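Local structure of predicted transcriptional regulator (Clostridium thermocellum, 1XMA) at residues D36-T44 with Y117-T128. The protein probably binds DNA as a homodimer and regulates transcription, like other PadR-type regulators. Sequence-based numbering, arbitrary orientation.
Sequences DVIRGYVDT and YYKQKCEEWELT
Helices 36-44 and 117-128 run nearly antiparallel, their axes 151° apart and 10.2 Å at closest approach, drawing together toward Thr44 and Tyr118. Tyr41, long enough to bridge the wider part, is a knob among Lys121, Glu124, Trp125 and Thr128. Its ring edge meets Lys121 O, while Trp125 turns an edge to its face, a T-shaped pair with centroids 5.4 Å apart. A chi1 of 172° swings the indole away from the Trp125 backbone N and brings its CE3/CZ3 edge to Tyr41 and Val37; Val37 CG1 touches Trp125 CZ3 at 3.9 Å. Trp125 NE1 hydrogen-bonds Asn133 OD1 of the second subunit. Small, branched Thr44 suits the close end: OG1 lies 3.3 Å from Lys121 CB, and CG2 packs on Tyr118 CD1. A water donates to Gly40 O (2.8 Å) and is hydrogen-bonded to Thr44 OG1 and Tyr117 OH. Within its own helix, Lys121 lays CG over the rim of a Tyr117 face, and NZ makes a weak hydrogen bond, part of a salt bridge, to Glu124 OE2. No direct hydrogen bond crosses; aromatic and aliphatic packing, with one bridging water, joins helix 35-52 to helix 112-135, whose Tyr118 and Trp125 also hydrogen-bond the second subunit.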
loop_
_atom_site.group_PDB
_atom_site.type_symbol
_atom_site.label_atom_id
_atom_site.label_comp_id
_atom_site.label_asym_id
_atom_site.label_seq_id
_atom_site.Cartn_x
_atom_site.Cartn_y
_atom_site.Cartn_z
ATOM N N ASP B 36 -3.552 -0.575 -4.171
ATOM C CA ASP B 36 -3.482 -1.489 -3.016
ATOM C C ASP B 36 -3.123 -0.783 -1.721
ATOM O O ASP B 36 -3.728 -1.054 -0.680
ATOM C CB ASP B 36 -2.450 -2.591 -3.282
ATOM C CG ASP B 36 -2.826 -3.468 -4.450
ATOM O OD1 ASP B 36 -3.836 -4.195 -4.332
ATOM O OD2 ASP B 36 -2.111 -3.431 -5.487
ATOM N N VAL B 37 -2.123 0.098 -1.779
ATOM C CA VAL B 37 -1.728 0.910 -0.611
ATOM C C VAL B 37 -2.825 1.905 -0.217
ATOM O O VAL B 37 -3.246 1.938 0.941
ATOM C CB VAL B 37 -0.354 1.640 -0.815
ATOM C CG1 VAL B 37 0.073 2.349 0.448
ATOM C CG2 VAL B 37 0.748 0.645 -1.247
ATOM N N ILE B 38 -3.301 2.693 -1.176
ATOM C CA ILE B 38 -4.383 3.635 -0.925
ATOM C C ILE B 38 -5.648 3.002 -0.296
ATOM O O ILE B 38 -6.295 3.615 0.540
ATOM C CB ILE B 38 -4.714 4.459 -2.213
ATOM C CG1 ILE B 38 -3.730 5.626 -2.368
ATOM C CG2 ILE B 38 -6.171 4.957 -2.228
ATOM C CD1 ILE B 38 -3.836 6.684 -1.257
ATOM N N ARG B 39 -5.994 1.778 -0.695
ATOM C CA ARG B 39 -7.117 1.078 -0.076
ATOM C C ARG B 39 -6.894 0.922 1.428
ATOM O O ARG B 39 -7.812 1.103 2.216
ATOM C CB ARG B 39 -7.363 -0.295 -0.747
ATOM N N GLY B 40 -5.664 0.580 1.811
ATOM C CA GLY B 40 -5.269 0.550 3.211
ATOM C C GLY B 40 -5.348 1.870 3.975
ATOM O O GLY B 40 -5.405 1.860 5.208
ATOM N N TYR B 41 -5.370 3.003 3.269
ATOM C CA TYR B 41 -5.261 4.316 3.948
ATOM C C TYR B 41 -6.414 5.296 3.812
ATOM O O TYR B 41 -6.377 6.372 4.397
ATOM C CB TYR B 41 -3.892 4.960 3.673
ATOM C CG TYR B 41 -2.836 4.166 4.410
ATOM C CD1 TYR B 41 -2.588 4.395 5.771
ATOM C CD2 TYR B 41 -2.137 3.132 3.771
ATOM C CE1 TYR B 41 -1.651 3.628 6.472
ATOM C CE2 TYR B 41 -1.200 2.357 4.461
ATOM C CZ TYR B 41 -0.958 2.613 5.803
ATOM O OH TYR B 41 -0.032 1.866 6.471
ATOM N N VAL B 42 -7.451 4.890 3.083
ATOM C CA VAL B 42 -8.642 5.700 2.851
ATOM C C VAL B 42 -9.163 6.277 4.156
ATOM O O VAL B 42 -9.272 7.515 4.305
ATOM C CB VAL B 42 -9.759 4.856 2.037
ATOM C CG1 VAL B 42 -11.193 5.332 2.292
ATOM C CG2 VAL B 42 -9.470 4.899 0.579
ATOM N N ASP B 43 -9.458 5.395 5.114
ATOM C CA ASP B 43 -10.012 5.810 6.419
ATOM C C ASP B 43 -9.094 6.760 7.164
ATOM O O ASP B 43 -9.554 7.751 7.758
ATOM C CB ASP B 43 -10.317 4.602 7.287
ATOM C CG ASP B 43 -11.416 3.723 6.696
ATOM O OD1 ASP B 43 -11.890 4.004 5.587
ATOM O OD2 ASP B 43 -11.804 2.744 7.337
ATOM N N THR B 44 -7.800 6.443 7.147
ATOM C CA THR B 44 -6.779 7.255 7.805
ATOM C C THR B 44 -6.682 8.652 7.167
ATOM O O THR B 44 -6.550 9.632 7.875
ATOM C CB THR B 44 -5.410 6.536 7.750
ATOM O OG1 THR B 44 -5.559 5.208 8.278
ATOM C CG2 THR B 44 -4.324 7.318 8.535
ATOM N N TYR B 117 -7.110 5.274 16.480
ATOM C CA TYR B 117 -6.991 4.469 15.269
ATOM C C TYR B 117 -6.058 5.140 14.249
ATOM O O TYR B 117 -5.243 4.465 13.590
ATOM C CB TYR B 117 -8.350 4.214 14.661
ATOM C CG TYR B 117 -8.336 3.584 13.262
ATOM C CD1 TYR B 117 -8.493 4.373 12.136
ATOM C CD2 TYR B 117 -8.205 2.188 13.080
ATOM C CE1 TYR B 117 -8.513 3.834 10.864
ATOM C CE2 TYR B 117 -8.226 1.611 11.774
ATOM C CZ TYR B 117 -8.386 2.460 10.674
ATOM O OH TYR B 117 -8.401 1.971 9.374
ATOM N N TYR B 118 -6.190 6.461 14.118
ATOM C CA TYR B 118 -5.345 7.247 13.231
ATOM C C TYR B 118 -3.860 7.110 13.607
ATOM O O TYR B 118 -3.001 6.907 12.731
ATOM C CB TYR B 118 -5.782 8.728 13.253
ATOM C CG TYR B 118 -4.814 9.649 12.533
ATOM C CD1 TYR B 118 -4.898 9.843 11.145
ATOM C CD2 TYR B 118 -3.788 10.306 13.235
ATOM C CE1 TYR B 118 -3.970 10.687 10.476
ATOM C CE2 TYR B 118 -2.893 11.141 12.593
ATOM C CZ TYR B 118 -2.984 11.326 11.209
ATOM O OH TYR B 118 -2.080 12.155 10.583
ATOM N N LYS B 119 -3.558 7.213 14.906
ATOM C CA LYS B 119 -2.155 7.157 15.371
ATOM C C LYS B 119 -1.519 5.776 15.159
ATOM O O LYS B 119 -0.333 5.680 14.811
ATOM C CB LYS B 119 -2.033 7.602 16.833
ATOM C CG LYS B 119 -2.294 9.082 17.043
ATOM C CD LYS B 119 -1.757 9.561 18.378
ATOM C CE LYS B 119 -2.732 9.291 19.521
ATOM N NZ LYS B 119 -2.435 10.164 20.712
ATOM N N GLN B 120 -2.319 4.726 15.358
ATOM C CA GLN B 120 -1.918 3.356 15.069
ATOM C C GLN B 120 -1.583 3.182 13.583
ATOM O O GLN B 120 -0.558 2.593 13.224
ATOM C CB GLN B 120 -3.025 2.360 15.470
ATOM C CG GLN B 120 -2.544 0.885 15.431
ATOM C CD GLN B 120 -3.671 -0.146 15.250
ATOM O OE1 GLN B 120 -3.969 -0.935 16.171
ATOM N NE2 GLN B 120 -4.293 -0.160 14.048
ATOM N N LYS B 121 -2.462 3.697 12.723
ATOM C CA LYS B 121 -2.279 3.593 11.279
ATOM C C LYS B 121 -1.105 4.441 10.794
ATOM O O LYS B 121 -0.443 4.085 9.826
ATOM C CB LYS B 121 -3.581 3.959 10.559
ATOM C CG LYS B 121 -4.625 2.855 10.619
ATOM C CD LYS B 121 -4.470 1.960 9.416
ATOM C CE LYS B 121 -4.903 0.551 9.716
ATOM N NZ LYS B 121 -4.669 -0.321 8.528
ATOM N N CYS B 122 -0.841 5.552 11.482
ATOM C CA CYS B 122 0.359 6.351 11.219
ATOM C C CYS B 122 1.646 5.530 11.509
ATOM O O CYS B 122 2.523 5.410 10.658
ATOM C CB CYS B 122 0.324 7.672 12.014
ATOM S SG CYS B 122 1.704 8.830 11.659
ATOM N N GLU B 123 1.723 4.939 12.694
ATOM C CA GLU B 123 2.828 4.058 13.035
ATOM C C GLU B 123 2.968 2.900 12.055
ATOM O O GLU B 123 4.069 2.549 11.659
ATOM C CB GLU B 123 2.697 3.571 14.474
ATOM C CG GLU B 123 3.181 4.616 15.487
ATOM C CD GLU B 123 2.516 4.490 16.856
ATOM O OE1 GLU B 123 2.010 3.379 17.185
ATOM O OE2 GLU B 123 2.505 5.511 17.602
ATOM N N GLU B 124 1.843 2.335 11.644
ATOM C CA GLU B 124 1.833 1.280 10.659
ATOM C C GLU B 124 2.426 1.732 9.313
ATOM O O GLU B 124 3.179 0.980 8.682
ATOM C CB GLU B 124 0.406 0.763 10.461
ATOM C CG GLU B 124 0.323 -0.464 9.598
ATOM C CD GLU B 124 -1.082 -0.970 9.419
ATOM O OE1 GLU B 124 -1.363 -1.500 8.313
ATOM O OE2 GLU B 124 -1.901 -0.860 10.377
ATOM N N TRP B 125 2.065 2.951 8.887
ATOM C CA TRP B 125 2.545 3.554 7.638
ATOM C C TRP B 125 4.049 3.769 7.662
ATOM O O TRP B 125 4.723 3.604 6.647
ATOM C CB TRP B 125 1.814 4.886 7.376
ATOM C CG TRP B 125 2.361 5.718 6.210
ATOM C CD1 TRP B 125 2.740 7.028 6.259
ATOM C CD2 TRP B 125 2.574 5.290 4.847
ATOM N NE1 TRP B 125 3.169 7.447 5.027
ATOM C CE2 TRP B 125 3.080 6.403 4.138
ATOM C CE3 TRP B 125 2.396 4.071 4.162
ATOM C CZ2 TRP B 125 3.406 6.350 2.757
ATOM C CZ3 TRP B 125 2.727 4.011 2.773
ATOM C CH2 TRP B 125 3.218 5.149 2.095
ATOM N N GLU B 126 4.565 4.141 8.830
ATOM C CA GLU B 126 5.992 4.345 9.024
ATOM C C GLU B 126 6.774 3.016 8.852
ATOM O O GLU B 126 7.763 2.950 8.103
ATOM C CB GLU B 126 6.224 4.951 10.409
ATOM C CG GLU B 126 7.290 6.023 10.465
ATOM C CD GLU B 126 7.106 7.135 9.438
ATOM O OE1 GLU B 126 5.963 7.598 9.202
ATOM O OE2 GLU B 126 8.133 7.548 8.865
ATOM N N LEU B 127 6.302 1.966 9.526
ATOM C CA LEU B 127 6.812 0.596 9.325
ATOM C C LEU B 127 6.664 0.062 7.898
ATOM O O LEU B 127 7.593 -0.506 7.360
ATOM C CB LEU B 127 6.186 -0.378 10.333
ATOM C CG LEU B 127 6.855 -0.478 11.725
ATOM C CD1 LEU B 127 8.382 -0.690 11.649
ATOM C CD2 LEU B 127 6.518 0.733 12.625
ATOM N N THR B 128 5.494 0.236 7.304
ATOM C CA THR B 128 5.280 -0.102 5.898
ATOM C C THR B 128 6.304 0.588 4.977
ATOM O O THR B 128 6.978 -0.081 4.193
ATOM C CB THR B 128 3.865 0.253 5.452
ATOM O OG1 THR B 128 2.934 -0.397 6.306
ATOM C CG2 THR B 128 3.604 -0.174 3.983
HETATM O O HOH W 1 -6.942 3.307 7.018
#